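Long-range contacts in amidase, hydantoinase/carbamoylase family (Burkholderia vietnamiensis, PDB 5I4M), which probably hydrolyses N-carbamoyl-L-amino acids as a zinc-dependent enzyme of the peptidase M20 family, binding two zinc ions per subunit: residues D106-G111 / N148-R153; G116-L121 / F208-E213. One frame throughout, in Å; residues are numbered along the deposited sequence.

Interaction 1 (D106-G111 / N148-R153). With ZN (zinc ion), chain D; 3PG (3-phosphoglyceric acid), chain E.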
ATOM      1  N   ASP A 106      -6.177  13.197  19.154  1.00  8.46           N
ATOM      2  CA  ASP A 106      -5.699  12.689  17.877  1.00 11.35           C
ATOM      3  C   ASP A 106      -6.835  11.993  17.137  1.00 10.80           C
ATOM      4  O   ASP A 106      -7.837  11.585  17.730  1.00  9.89           O
ATOM      5  CB  ASP A 106      -4.510  11.737  18.081  1.00  5.94           C
ATOM      6  CG  ASP A 106      -4.889  10.469  18.832  1.00  9.05           C
ATOM      7  OD1 ASP A 106      -5.198  10.567  20.039  1.00  7.68           O
ATOM      8  OD2 ASP A 106      -4.835   9.368  18.227  1.00 10.11           O
ATOM      9  N   SER A 107      -6.678  11.869  15.817  1.00  8.38           N
ATOM     10  CA  SER A 107      -7.721  11.291  14.985  1.00  6.33           C
ATOM     11  C   SER A 107      -7.146  10.268  14.020  1.00  6.52           C
ATOM     12  O   SER A 107      -5.931  10.112  13.874  1.00  6.77           O
ATOM     13  CB  SER A 107      -8.465  12.364  14.172  1.00  7.92           C
ATOM     14  OG  SER A 107      -7.728  12.696  13.006  1.00 10.16           O
ATOM     15  N   GLN A 108      -8.063   9.578  13.356  1.00  7.58           N
ATOM     16  CA  GLN A 108      -7.742   8.764  12.205  1.00  8.34           C
ATOM     17  C   GLN A 108      -7.457   9.656  11.002  1.00  7.54           C
ATOM     18  O   GLN A 108      -7.819  10.837  10.998  1.00  8.80           O
ATOM     19  CB  GLN A 108      -8.913   7.836  11.900  1.00  7.34           C
ATOM     20  CG  GLN A 108      -9.174   6.855  12.995  1.00  9.00           C
ATOM     21  CD  GLN A 108      -8.201   5.705  12.910  1.00  7.82           C
ATOM     22  OE1 GLN A 108      -7.647   5.439  11.841  1.00  7.69           O
ATOM     23  NE2 GLN A 108      -7.973   5.024  14.031  1.00  6.85           N
ATOM     24  N   PRO A 109      -6.822   9.107   9.960  1.00  7.98           N
ATOM     25  CA  PRO A 109      -6.664   9.877   8.716  1.00 10.17           C
ATOM     26  C   PRO A 109      -7.996  10.253   8.097  1.00 11.40           C
ATOM     27  O   PRO A 109      -8.116  11.329   7.500  1.00 11.74           O
ATOM     28  CB  PRO A 109      -5.855   8.937   7.811  1.00 11.34           C
ATOM     29  CG  PRO A 109      -6.004   7.566   8.420  1.00 11.18           C
ATOM     30  CD  PRO A 109      -6.170   7.783   9.897  1.00  8.01           C
ATOM     31  N   THR A 110      -8.995   9.382   8.209  1.00  9.19           N
ATOM     32  CA  THR A 110     -10.378   9.679   7.825  1.00  9.30           C
ATOM     33  C   THR A 110     -11.207   9.992   9.063  1.00 12.12           C
ATOM     34  O   THR A 110     -12.307   9.463   9.266  1.00 11.54           O
ATOM     35  CB  THR A 110     -10.987   8.506   7.058  1.00 10.83           C
ATOM     36  OG1 THR A 110     -10.865   7.313   7.845  1.00 12.15           O
ATOM     37  CG2 THR A 110     -10.292   8.304   5.729  1.00 10.54           C
ATOM     38  N   GLY A 111     -10.680  10.844   9.923  1.00  9.81           N
ATOM     39  CA  GLY A 111     -11.316  11.062  11.204  1.00 10.32           C
ATOM     40  C   GLY A 111     -12.493  12.020  11.140  1.00  9.64           C
ATOM     41  O   GLY A 111     -12.637  12.850  10.238  1.00 10.87           O
ATOM     42  N   ASN A 148      -1.983   9.475  21.620  1.00  7.92           N
ATOM     43  CA  ASN A 148      -2.016   8.440  20.579  1.00 10.05           C
ATOM     44  C   ASN A 148      -3.075   7.378  20.853  1.00 10.74           C
ATOM     45  O   ASN A 148      -2.819   6.172  20.761  1.00  9.52           O
ATOM     46  CB  ASN A 148      -0.647   7.767  20.405  1.00  8.75           C
ATOM     47  CG  ASN A 148      -0.631   6.806  19.218  1.00  8.36           C
ATOM     48  OD1 ASN A 148      -1.100   7.154  18.138  1.00 10.13           O
ATOM     49  ND2 ASN A 148      -0.156   5.581  19.434  1.00  6.51           N
ATOM     50  N   GLU A 149      -4.284   7.819  21.201  1.00  7.93           N
ATOM     51  CA  GLU A 149      -5.282   6.826  21.578  1.00  7.44           C
ATOM     52  C   GLU A 149      -5.681   5.955  20.394  1.00  8.46           C
ATOM     53  O   GLU A 149      -6.014   4.786  20.587  1.00  8.62           O
ATOM     54  CB  GLU A 149      -6.507   7.504  22.203  1.00  5.63           C
ATOM     55  CG  GLU A 149      -7.585   6.548  22.737  1.00  7.49           C
ATOM     56  CD  GLU A 149      -8.539   6.059  21.655  1.00 15.06           C
ATOM     57  OE1 GLU A 149      -8.505   6.604  20.530  1.00 10.87           O
ATOM     58  OE2 GLU A 149      -9.313   5.123  21.926  1.00 15.45           O
ATOM     59  N   GLU A 150      -5.628   6.485  19.163  1.00  5.74           N
ATOM     60  CA  GLU A 150      -6.228   5.760  18.042  1.00  6.41           C
ATOM     61  C   GLU A 150      -5.429   4.519  17.667  1.00  6.11           C
ATOM     62  O   GLU A 150      -5.996   3.568  17.110  1.00  7.49           O
ATOM     63  CB  GLU A 150      -6.363   6.664  16.814  1.00  9.23           C
ATOM     64  CG  GLU A 150      -7.461   7.731  16.910  1.00  7.21           C
ATOM     65  CD  GLU A 150      -8.862   7.168  16.683  1.00  8.52           C
ATOM     66  OE1 GLU A 150      -9.020   5.934  16.601  1.00  8.01           O
ATOM     67  OE2 GLU A 150      -9.823   7.965  16.588  1.00 12.49           O
ATOM     68  N   GLY A 151      -4.127   4.516  17.932  1.00  6.15           N
ATOM     69  CA  GLY A 151      -3.304   3.386  17.536  1.00  6.43           C
ATOM     70  C   GLY A 151      -3.152   3.207  16.041  1.00 10.66           C
ATOM     71  O   GLY A 151      -2.866   2.093  15.588  1.00  9.75           O
ATOM     72  N   SER A 152      -3.310   4.280  15.261  1.00  7.21           N
ATOM     73  CA  SER A 152      -3.221   4.217  13.805  1.00  7.42           C
ATOM     74  C   SER A 152      -1.819   4.540  13.296  1.00  7.34           C
ATOM     75  O   SER A 152      -1.226   3.752  12.547  1.00 10.34           O
ATOM     76  CB  SER A 152      -4.240   5.177  13.175  1.00  8.11           C
ATOM     77  OG  SER A 152      -4.094   5.176  11.757  1.00 10.38           O
ATOM     78  N   ARG A 153      -1.267   5.687  13.701  1.00  7.89           N
ATOM     79  CA  ARG A 153       0.078   6.058  13.257  1.00  7.56           C
ATOM     80  C   ARG A 153       1.140   5.227  13.965  1.00  7.68           C
ATOM     81  O   ARG A 153       2.092   4.750  13.334  1.00  9.74           O
ATOM     82  CB  ARG A 153       0.333   7.541  13.507  1.00  8.35           C
ATOM     83  CG  ARG A 153       1.746   7.957  13.119  1.00 10.46           C
ATOM     84  CD  ARG A 153       2.049   9.414  13.423  1.00  9.50           C
ATOM     85  NE  ARG A 153       3.439   9.696  13.056  1.00  8.61           N
ATOM     86  CZ  ARG A 153       4.118  10.782  13.406  1.00 13.44           C
ATOM     87  NH1 ARG A 153       3.542  11.730  14.147  1.00  9.46           N
ATOM     88  NH2 ARG A 153       5.378  10.914  13.005  1.00 11.43           N
TER
HETATM   89 ZN    ZN D 502     -11.290   6.550  16.892  0.83  9.19          ZN
HETATM   90  C1  3PG E 503     -10.480   1.325  18.627  0.84 11.34           C
HETATM   91  O1  3PG E 503     -10.281   1.104  17.418  0.84  7.50           O
HETATM   92  O2  3PG E 503     -11.476   0.883  19.240  0.84  7.96           O
HETATM   93  C2  3PG E 503      -9.469   2.158  19.360  0.84 16.11           C
HETATM   94  O3  3PG E 503      -9.564   1.923  20.776  0.84 23.09           O
HETATM   95  C3  3PG E 503      -9.760   3.614  19.077  0.84 12.18           C
HETATM   96  O1P 3PG E 503     -11.035   3.955  19.626  0.84 10.20           O
HETATM   97  P   3PG E 503     -11.770   5.335  19.140  0.84 21.06           P
HETATM   98  O2P 3PG E 503     -10.709   6.410  19.152  0.84 12.66           O
HETATM   99  O3P 3PG E 503     -12.255   5.009  17.734  0.84  7.41           O
HETATM  100  O4P 3PG E 503     -12.868   5.551  20.196  0.84 15.10           O
HETATM  101  O   HOH W   1     -10.736   9.625  14.567  1.00  7.43           O

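Interaction 2 (G116-L121 / F208-E213). With ZN (zinc ion), chain C.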
ATOM      1  N   GLY A 116     -13.257  11.219  20.204  1.00  7.61           N
ATOM      2  CA  GLY A 116     -12.223  11.690  21.110  1.00  7.04           C
ATOM      3  C   GLY A 116     -12.307  13.150  21.522  1.00  7.90           C
ATOM      4  O   GLY A 116     -12.334  13.466  22.717  1.00  7.81           O
ATOM      5  N   ILE A 117     -12.318  14.063  20.553  1.00  7.92           N
ATOM      6  CA  ILE A 117     -12.222  15.475  20.918  1.00  7.64           C
ATOM      7  C   ILE A 117     -13.454  15.922  21.706  1.00 10.99           C
ATOM      8  O   ILE A 117     -13.360  16.803  22.571  1.00  7.92           O
ATOM      9  CB  ILE A 117     -11.985  16.338  19.656  1.00  8.23           C
ATOM     10  CG1 ILE A 117     -11.799  17.817  20.028  1.00  7.18           C
ATOM     11  CG2 ILE A 117     -13.130  16.175  18.666  1.00  8.50           C
ATOM     12  CD1 ILE A 117     -10.556  18.098  20.869  1.00  7.73           C
ATOM     13  N   TYR A 118     -14.617  15.321  21.450  1.00  6.93           N
ATOM     14  CA  TYR A 118     -15.809  15.653  22.232  1.00  9.29           C
ATOM     15  C   TYR A 118     -15.575  15.415  23.723  1.00  9.22           C
ATOM     16  O   TYR A 118     -15.931  16.252  24.559  1.00  7.62           O
ATOM     17  CB  TYR A 118     -16.991  14.830  21.721  1.00 10.01           C
ATOM     18  CG  TYR A 118     -18.286  14.912  22.515  1.00  8.02           C
ATOM     19  CD1 TYR A 118     -18.751  16.120  23.041  1.00  8.67           C
ATOM     20  CD2 TYR A 118     -19.066  13.775  22.697  1.00  9.20           C
ATOM     21  CE1 TYR A 118     -19.949  16.172  23.741  1.00  8.93           C
ATOM     22  CE2 TYR A 118     -20.257  13.822  23.397  1.00  9.86           C
ATOM     23  CZ  TYR A 118     -20.697  15.023  23.909  1.00  9.12           C
ATOM     24  OH  TYR A 118     -21.887  15.052  24.604  1.00  9.76           O
ATOM     25  N   GLY A 119     -14.949  14.292  24.079  1.00 10.07           N
ATOM     26  CA  GLY A 119     -14.720  14.018  25.494  1.00  9.92           C
ATOM     27  C   GLY A 119     -13.745  14.989  26.135  1.00 12.07           C
ATOM     28  O   GLY A 119     -13.893  15.348  27.308  1.00 10.97           O
ATOM     29  N   VAL A 120     -12.737  15.427  25.380  1.00  6.90           N
ATOM     30  CA  VAL A 120     -11.812  16.428  25.896  1.00  8.15           C
ATOM     31  C   VAL A 120     -12.531  17.755  26.087  1.00  8.23           C
ATOM     32  O   VAL A 120     -12.473  18.365  27.160  1.00  8.96           O
ATOM     33  CB  VAL A 120     -10.597  16.580  24.959  1.00  9.49           C
ATOM     34  CG1 VAL A 120      -9.713  17.740  25.428  1.00  9.88           C
ATOM     35  CG2 VAL A 120      -9.787  15.275  24.911  1.00  9.22           C
ATOM     36  N   LEU A 121     -13.217  18.222  25.044  1.00 10.68           N
ATOM     37  CA  LEU A 121     -13.867  19.526  25.118  1.00  9.92           C
ATOM     38  C   LEU A 121     -15.085  19.497  26.035  1.00 12.08           C
ATOM     39  O   LEU A 121     -15.427  20.522  26.636  1.00 10.25           O
ATOM     40  CB  LEU A 121     -14.245  19.993  23.714  1.00  8.04           C
ATOM     41  CG  LEU A 121     -13.027  20.282  22.832  1.00  8.67           C
ATOM     42  CD1 LEU A 121     -13.454  20.782  21.451  1.00  8.04           C
ATOM     43  CD2 LEU A 121     -12.115  21.303  23.507  1.00  9.16           C
ATOM     44  N   PHE A 208     -14.509   9.349  34.405  1.00  8.99           N
ATOM     45  CA  PHE A 208     -15.607   9.247  33.454  1.00  9.12           C
ATOM     46  C   PHE A 208     -15.100   9.728  32.103  1.00  8.43           C
ATOM     47  O   PHE A 208     -14.395  10.733  32.037  1.00 14.22           O
ATOM     48  CB  PHE A 208     -16.817  10.110  33.855  1.00  8.95           C
ATOM     49  CG  PHE A 208     -17.454   9.720  35.154  1.00  9.48           C
ATOM     50  CD1 PHE A 208     -18.481   8.791  35.185  1.00 11.72           C
ATOM     51  CD2 PHE A 208     -17.043  10.302  36.343  1.00 13.81           C
ATOM     52  CE1 PHE A 208     -19.074   8.429  36.386  1.00 14.71           C
ATOM     53  CE2 PHE A 208     -17.630   9.959  37.540  1.00 15.33           C
ATOM     54  CZ  PHE A 208     -18.652   9.017  37.566  1.00 15.86           C
ATOM     55  N   GLU A 209     -15.465   9.029  31.032  1.00  8.12           N
ATOM     56  CA  GLU A 209     -15.167   9.498  29.684  1.00  7.87           C
ATOM     57  C   GLU A 209     -16.462   9.627  28.887  1.00 10.10           C
ATOM     58  O   GLU A 209     -17.269   8.694  28.825  1.00  7.75           O
ATOM     59  CB  GLU A 209     -14.182   8.568  28.964  1.00  7.59           C
ATOM     60  CG  GLU A 209     -13.901   8.988  27.500  1.00  7.35           C
ATOM     61  CD  GLU A 209     -12.720   8.257  26.891  1.00 10.88           C
ATOM     62  OE1 GLU A 209     -12.133   7.413  27.593  1.00 10.60           O
ATOM     63  OE2 GLU A 209     -12.357   8.541  25.722  1.00  9.91           O
ATOM     64  N   LEU A 210     -16.649  10.789  28.288  1.00  7.86           N
ATOM     65  CA  LEU A 210     -17.769  11.087  27.408  1.00  7.87           C
ATOM     66  C   LEU A 210     -17.331  10.860  25.960  1.00  7.63           C
ATOM     67  O   LEU A 210     -16.253  11.314  25.558  1.00  8.72           O
ATOM     68  CB  LEU A 210     -18.210  12.539  27.638  1.00  8.18           C
ATOM     69  CG  LEU A 210     -19.178  13.190  26.655  1.00 10.42           C
ATOM     70  CD1 LEU A 210     -20.521  12.499  26.700  1.00  8.36           C
ATOM     71  CD2 LEU A 210     -19.310  14.682  27.004  1.00 13.73           C
ATOM     72  N   HIS A 211     -18.142  10.141  25.182  1.00  7.49           N
ATOM     73  CA  HIS A 211     -17.733   9.774  23.824  1.00  9.94           C
ATOM     74  C   HIS A 211     -18.967   9.557  22.960  1.00 10.37           C
ATOM     75  O   HIS A 211     -20.033   9.205  23.465  1.00  8.90           O
ATOM     76  CB  HIS A 211     -16.894   8.492  23.850  1.00  8.38           C
ATOM     77  CG  HIS A 211     -15.933   8.361  22.710  1.00  6.86           C
ATOM     78  ND1 HIS A 211     -16.334   8.041  21.428  1.00  8.30           N
ATOM     79  CD2 HIS A 211     -14.583   8.473  22.668  1.00  6.63           C
ATOM     80  CE1 HIS A 211     -15.266   7.967  20.645  1.00  9.24           C
ATOM     81  NE2 HIS A 211     -14.194   8.227  21.373  1.00  7.70           N
ATOM     82  N   ILE A 212     -18.827   9.761  21.646  1.00 10.49           N
ATOM     83  CA  ILE A 212     -19.920   9.365  20.765  1.00 10.20           C
ATOM     84  C   ILE A 212     -19.941   7.843  20.675  1.00  7.95           C
ATOM     85  O   ILE A 212     -18.907   7.174  20.825  1.00  6.94           O
ATOM     86  CB  ILE A 212     -19.809   9.997  19.364  1.00 12.13           C
ATOM     87  CG1 ILE A 212     -18.464   9.653  18.723  1.00 12.44           C
ATOM     88  CG2 ILE A 212     -20.014  11.512  19.432  1.00  8.19           C
ATOM     89  CD1 ILE A 212     -18.494   9.739  17.209  1.00  7.23           C
ATOM     90  N   GLU A 213     -21.126   7.289  20.410  1.00  9.47           N
ATOM     91  CA  GLU A 213     -21.281   5.834  20.407  1.00 12.03           C
ATOM     92  C   GLU A 213     -20.383   5.153  19.373  1.00 11.86           C
ATOM     93  O   GLU A 213     -19.829   4.075  19.635  1.00 10.97           O
ATOM     94  CB  GLU A 213     -22.737   5.464  20.144  1.00  9.50           C
ATOM     95  CG  GLU A 213     -22.936   3.950  20.115  1.00  8.73           C
ATOM     96  CD  GLU A 213     -24.284   3.549  19.559  1.00 11.84           C
ATOM     97  OE1 GLU A 213     -24.399   2.426  19.037  1.00 12.17           O
ATOM     98  OE2 GLU A 213     -25.219   4.363  19.627  1.00 11.93           O
TER
HETATM   99 ZN    ZN C 501     -12.226   7.636  20.481  0.75 10.74          ZN
HETATM  100  O   HOH W   2     -16.212  11.285  21.122  1.00  7.57           O
HETATM  101  O   HOH W   3     -14.614  11.563  23.386  1.00  9.55           O
HETATM  102  O   HOH W   4     -14.770  13.060  28.738  1.00 11.29           O
HETATM  103  O   HOH W   5     -11.677   6.806  22.426  1.00 10.03           O

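Interaction 1 (D106-G111 / N148-R153)
Asp106 and Gln108 meet Glu149, Glu150 and Ser152 where two loops, following the parallel strands 99-103 and 141-145, build one side of the dinuclear zinc site of this M20-family hydrolase. The close-packed end lies at Asp106, whose carboxylate spreads over the backbone of the facing turn. Its CG sits between the backbone N and the carbonyl carbon (chi1 65°), which brings the carboxylate up to that backbone: OD1 accepts the N-H of Glu149 at 3.1 Å, from somewhat out of the carboxylate plane, and OD2 takes the N-H of Glu150, also at 3.1 Å, through its syn lone pair. Two consecutive amides held by one buried carboxylate fix the backbone just where both glutamates leave it, making Asp106 a second-shell residue. From there Glu150 bends at its second torsion and chelates one zinc ion, OE2 at 2.1 Å from the metal and OE1 at 2.4 Å. Asp115, His403 and two phosphate oxygens of 3-phosphoglycerate complete this coordination. Glu149 reaches the same phosphate with its own carboxylate, its OE1 close to O2P.

Packing is looser toward Ser152 and Pro109, both partly exposed. Here Ser152 OG only packs against its neighbours, 3.6 Å from Gln108 OE1 and 3.8 Å from Pro109 CD. The polar partners come from the second subunit: its Ser294 hydrogen-bonds to both side chains, that of Gln108 and that of Ser152, while its Asn296 takes a bond from Gln108 NE2. Active site and subunit interface therefore share Gln108. At the boundary between the two regions, Gln108 NE2 sends a nearly straight bond of 2.9 Å (168°) to Glu150 OE1, in its own amide plane but reaching that oxygen from above the carboxylate plane, 65° out of it.

Interaction 2 (G116-L121 / F208-E213)
Helix segment 117-121 runs at 135° across strand segment 208-212, bringing Gly119 up against Leu210 with the axes 6.5 Å apart at their closest. The CA atoms of Gly119 and Leu210 are separated by 4.6 Å. Glycine makes this closeness possible: with no side chain on Gly119, its CA rests 3.1 Å from Leu210 O. Water fills in the polar bonding between the backbones. One molecule accepts from Gly119 N at 2.8 Å and donates to Leu210 O; another accepts from Leu210 N and donates to Gly119 O. Two waters within this buried contact thus relay the backbone bonding between helix and strand, which share no direct hydrogen bond here.

Beside this seam, Tyr118 extends with CG anti to the backbone N (chi1 173°), and Leu210 comes over one face of its ring in a CH-pi contact. Leu210 CD2 lies 3.8 Å from the ring centroid, displaced toward the rim on the CZ side, and Ile212 CG2 adds a more distant apolar contact at Tyr118 CD2. The phenol OH is hydrogen-bonded to Ile414 O.

His211 leaves the strand on the far side, yet its ring tip returns toward Gly116, the N-cap of the helix. Its ND1 donates to Ile212 O at 2.8 Å (164°), on a lone pair and near the ring plane, fixing the ring's rotation and leaving NE2 to bind zinc at 2.2 Å. With His104 and Asp115 as fellow ligands, this strand-end histidine beside a helix N-terminus belongs to the first metal position of the two-zinc M20 active site.

Interactions 1 and 2 serve adjoining halves of one two-metal centre. Their centres are 15 Å apart and their nearest atoms about 6 Å, so the segments do not touch; metals and ligand connect them. Interaction 1 supplies Glu150 to one zinc ion and interaction 2 supplies His211 to the other, the two ions lying 3.9 Å apart with Asp115, from the loop between 106-111 and 116-121, binding both. Phosphate atom O2P of 3-phosphoglycerate sits 2.3 Å from the zinc ion of Glu150 and 2.4 Å from that of His211. The four segments alternate along the chain, illustrating how a metal site is assembled from loops and ends of neighbouring strands.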